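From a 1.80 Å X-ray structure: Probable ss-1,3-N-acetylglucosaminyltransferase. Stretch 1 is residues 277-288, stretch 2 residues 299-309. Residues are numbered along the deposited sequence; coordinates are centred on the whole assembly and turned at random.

Stretch 1 277-288: RLLRHGQKKNFA
Stretch 2, residues 299-309: EWLNNFSKTIN

Stretch 2 is helical from its first residue, E299, continuing a helix that begins earlier in the chain, with i to i+4 backbone bonds such as F304 N to W300 O at 3.0 Å, S305 N to L301 O at 2.8 Å and T307 N to N303 O at 3.1 Å. Stretch 1 enters as a helix (R277 onward) whose axis runs nearly antiparallel to it, at 161° and 14.2 Å at closest approach; at this spacing the helices meet through side chains, L278 and L279 against F304 and L278 against I308. Beyond it, a type II turn from G282 to K285 and a type I turn from K284 to F287 bring the chain closer: CA atoms of F287 and W300 lie 8.5 Å apart, against 10.7 Å for L278 and I308.

W300 (chi1 -177°, chi2 -93°) makes the largest contact, its CA-to-CB bond pointing toward stretch 1. K284, with phi/psi of 50/41 and chi1 m, lays its aliphatic chain over the indole: CD sits 3.9 Å from the six-membered ring centroid, 9° off the normal, a CH-pi contact. Q283 O approaches the ring edge, 3.5 Å from W300 CZ2. The edge of W300 points to the face of the F287 ring (chi1 77°, chi2 -84°), the five-membered ring of W300 and the F287 ring having centroids 4.6 Å apart and planes at 54°. No direct hydrogen bond joins the stretches; instead, one water accepts from W300 NE1 at 3.0 Å and donates to K284 O at 3.0 Å, satisfying the buried indole nitrogen.

L301 (t, p) points sideways, yet its CB meets F287 CZ at 3.9 Å. One turn beyond W300, F304 (chi1 -161°, chi2 -18°) points toward stretch 1, its CE1 3.9 Å from L278 CD2 and its CZ 4.4 Å from L279 CD2. L278 is t, p; L279 is m, t and starts sideways, but its end comes nearer. I308 (m, m) completes this apolar patch, CD1 lying 4.2 Å from L278 CD2.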

# COMPACT_ATOMS: atom_id res chain seq x y z
N ARG C 277 13.40 1.28 18.22
CA ARG C 277 14.51 2.24 18.20
C ARG C 277 15.19 2.22 16.82
O ARG C 277 15.53 3.29 16.28
CB ARG C 277 15.51 1.92 19.32
CG ARG C 277 16.75 2.81 19.31
CD ARG C 277 17.92 2.14 18.63
NE ARG C 277 18.86 3.15 18.14
CZ ARG C 277 19.58 3.04 17.03
NH1 ARG C 277 20.28 4.07 16.61
NH2 ARG C 277 19.56 1.90 16.33
N LEU C 278 15.40 1.03 16.25
CA LEU C 278 16.10 0.89 14.98
C LEU C 278 15.30 1.55 13.83
O LEU C 278 15.84 2.26 12.97
CB LEU C 278 16.31 -0.61 14.72
CG LEU C 278 17.04 -0.97 13.43
CD1 LEU C 278 18.45 -0.42 13.44
CD2 LEU C 278 17.06 -2.47 13.22
N LEU C 279 14.00 1.30 13.81
CA LEU C 279 13.11 1.88 12.81
C LEU C 279 13.02 3.41 12.97
O LEU C 279 12.86 4.10 11.98
CB LEU C 279 11.73 1.23 12.93
CG LEU C 279 11.68 -0.21 12.43
CD1 LEU C 279 10.33 -0.84 12.71
CD2 LEU C 279 11.99 -0.28 10.94
N ARG C 280 13.18 3.92 14.20
CA ARG C 280 13.06 5.36 14.51
C ARG C 280 14.36 6.13 14.22
O ARG C 280 14.29 7.29 13.80
CB ARG C 280 12.67 5.58 15.97
CG ARG C 280 11.17 5.56 16.21
CD ARG C 280 10.79 5.90 17.63
NE ARG C 280 9.35 5.71 17.77
CZ ARG C 280 8.72 5.36 18.89
NH1 ARG C 280 9.42 5.01 19.96
NH2 ARG C 280 7.40 5.36 18.91
N HIS C 281 15.52 5.50 14.42
CA HIS C 281 16.80 6.24 14.38
C HIS C 281 17.90 5.48 13.64
O HIS C 281 19.03 5.94 13.63
CB HIS C 281 17.25 6.59 15.80
CG HIS C 281 16.34 7.54 16.49
ND1 HIS C 281 16.08 8.81 16.00
CD2 HIS C 281 15.58 7.41 17.60
CE1 HIS C 281 15.21 9.42 16.77
NE2 HIS C 281 14.90 8.59 17.77
N GLY C 282 17.59 4.32 13.05
CA GLY C 282 18.59 3.52 12.34
C GLY C 282 19.25 4.26 11.18
O GLY C 282 18.74 5.26 10.64
N GLN C 283 20.42 3.75 10.78
CA GLN C 283 21.10 4.20 9.55
C GLN C 283 20.17 4.04 8.33
O GLN C 283 19.57 3.00 8.16
CB GLN C 283 22.35 3.36 9.28
CG GLN C 283 23.68 4.04 9.53
CD GLN C 283 24.70 3.54 8.52
OE1 GLN C 283 24.92 4.14 7.46
NE2 GLN C 283 25.30 2.40 8.82
N LYS C 284 20.13 5.07 7.48
CA LYS C 284 19.41 5.08 6.21
C LYS C 284 17.96 4.62 6.40
O LYS C 284 17.43 3.88 5.59
CB LYS C 284 20.13 4.20 5.19
CG LYS C 284 21.58 4.58 4.96
CD LYS C 284 22.19 3.91 3.76
CE LYS C 284 23.56 4.47 3.44
NZ LYS C 284 24.50 3.39 3.03
N LYS C 285 17.32 5.06 7.48
CA LYS C 285 16.02 4.54 7.87
C LYS C 285 14.99 4.79 6.75
O LYS C 285 14.08 4.00 6.58
CB LYS C 285 15.58 5.15 9.20
CG LYS C 285 15.25 6.63 9.11
CD LYS C 285 14.58 7.14 10.37
CE LYS C 285 14.42 8.64 10.39
NZ LYS C 285 14.74 9.19 11.73
N ASN C 286 15.18 5.87 5.98
CA ASN C 286 14.26 6.26 4.91
C ASN C 286 14.90 6.00 3.54
O ASN C 286 14.68 6.74 2.60
CB ASN C 286 13.85 7.73 5.05
CG ASN C 286 12.95 7.96 6.23
OD1 ASN C 286 12.08 7.15 6.53
ND2 ASN C 286 13.12 9.09 6.90
N PHE C 287 15.65 4.89 3.44
CA PHE C 287 16.35 4.58 2.20
C PHE C 287 15.38 4.32 1.04
O PHE C 287 15.71 4.60 -0.11
CB PHE C 287 17.25 3.35 2.40
CG PHE C 287 16.52 2.03 2.41
CD1 PHE C 287 15.92 1.55 3.56
CD2 PHE C 287 16.39 1.29 1.24
CE1 PHE C 287 15.22 0.35 3.56
CE2 PHE C 287 15.69 0.10 1.24
CZ PHE C 287 15.11 -0.37 2.40
N ALA C 288 14.20 3.76 1.33
CA ALA C 288 13.35 3.14 0.26
C ALA C 288 12.90 4.18 -0.78
O ALA C 288 12.91 3.86 -1.96
CB ALA C 288 12.17 2.39 0.87
N GLU C 299 20.17 -4.35 -2.31
CA GLU C 299 21.22 -4.98 -1.50
C GLU C 299 21.05 -4.56 -0.03
O GLU C 299 21.13 -5.41 0.86
CB GLU C 299 22.61 -4.65 -2.06
CG GLU C 299 23.73 -5.57 -1.56
N TRP C 300 20.83 -3.27 0.23
CA TRP C 300 20.58 -2.76 1.58
C TRP C 300 19.43 -3.52 2.26
O TRP C 300 19.56 -4.03 3.39
CB TRP C 300 20.32 -1.25 1.56
CG TRP C 300 20.15 -0.67 2.93
CD1 TRP C 300 18.97 -0.49 3.60
CD2 TRP C 300 21.18 -0.24 3.83
NE1 TRP C 300 19.20 0.05 4.84
CE2 TRP C 300 20.55 0.21 5.01
CE3 TRP C 300 22.58 -0.20 3.76
CZ2 TRP C 300 21.26 0.71 6.10
CZ3 TRP C 300 23.28 0.29 4.85
CH2 TRP C 300 22.62 0.74 5.99
N LEU C 301 18.29 -3.60 1.56
CA LEU C 301 17.11 -4.23 2.12
C LEU C 301 17.35 -5.73 2.29
O LEU C 301 16.86 -6.28 3.22
CB LEU C 301 15.89 -3.99 1.22
CG LEU C 301 14.61 -4.70 1.64
CD1 LEU C 301 14.15 -4.25 3.03
CD2 LEU C 301 13.51 -4.43 0.61
N ASN C 302 18.04 -6.37 1.34
CA ASN C 302 18.38 -7.78 1.50
C ASN C 302 19.14 -8.04 2.82
O ASN C 302 18.82 -8.99 3.52
CB ASN C 302 19.20 -8.30 0.32
CG ASN C 302 19.29 -9.81 0.36
OD1 ASN C 302 18.27 -10.50 0.22
ND2 ASN C 302 20.48 -10.33 0.58
N ASN C 303 20.11 -7.19 3.17
CA ASN C 303 20.87 -7.34 4.41
C ASN C 303 19.97 -7.08 5.62
O ASN C 303 20.07 -7.80 6.61
CB ASN C 303 22.08 -6.40 4.45
CG ASN C 303 23.20 -6.88 3.56
OD1 ASN C 303 23.49 -8.07 3.51
ND2 ASN C 303 23.84 -5.97 2.84
N PHE C 304 19.13 -6.05 5.53
CA PHE C 304 18.23 -5.66 6.61
C PHE C 304 17.28 -6.83 6.88
O PHE C 304 17.09 -7.23 8.02
CB PHE C 304 17.44 -4.39 6.25
CG PHE C 304 16.81 -3.63 7.38
CD1 PHE C 304 16.59 -4.21 8.62
CD2 PHE C 304 16.37 -2.31 7.20
CE1 PHE C 304 16.00 -3.50 9.65
CE2 PHE C 304 15.79 -1.60 8.23
CZ PHE C 304 15.62 -2.20 9.46
N SER C 305 16.69 -7.36 5.80
CA SER C 305 15.70 -8.43 5.85
C SER C 305 16.32 -9.69 6.46
O SER C 305 15.79 -10.30 7.37
CB SER C 305 15.16 -8.71 4.48
OG SER C 305 14.17 -9.72 4.54
N LYS C 306 17.48 -10.09 5.96
CA LYS C 306 18.25 -11.26 6.50
C LYS C 306 18.45 -11.16 8.03
O LYS C 306 18.30 -12.15 8.78
CB LYS C 306 19.60 -11.36 5.80
CG LYS C 306 19.58 -11.99 4.41
CD LYS C 306 20.98 -12.34 3.88
N THR C 307 18.84 -9.98 8.51
CA THR C 307 19.08 -9.75 9.94
C THR C 307 17.78 -9.81 10.75
O THR C 307 17.74 -10.43 11.84
CB THR C 307 19.76 -8.40 10.17
OG1 THR C 307 21.02 -8.43 9.49
CG2 THR C 307 19.97 -8.08 11.63
N ILE C 308 16.72 -9.12 10.27
CA ILE C 308 15.48 -9.07 11.05
C ILE C 308 14.84 -10.46 11.11
O ILE C 308 14.21 -10.80 12.10
CB ILE C 308 14.51 -7.98 10.55
CG1 ILE C 308 15.13 -6.59 10.69
CG2 ILE C 308 13.18 -8.03 11.27
CD1 ILE C 308 15.38 -6.21 12.14
N ASN C 309 15.07 -11.29 10.08
CA ASN C 309 14.43 -12.61 10.00
C ASN C 309 15.10 -13.61 10.93
O ASN C 309 14.64 -14.71 11.06
CB ASN C 309 14.34 -13.14 8.57
CG ASN C 309 13.13 -12.56 7.87
OD1 ASN C 309 12.12 -12.28 8.51
ND2 ASN C 309 13.25 -12.31 6.58
O HOH W 1 17.27 1.18 6.89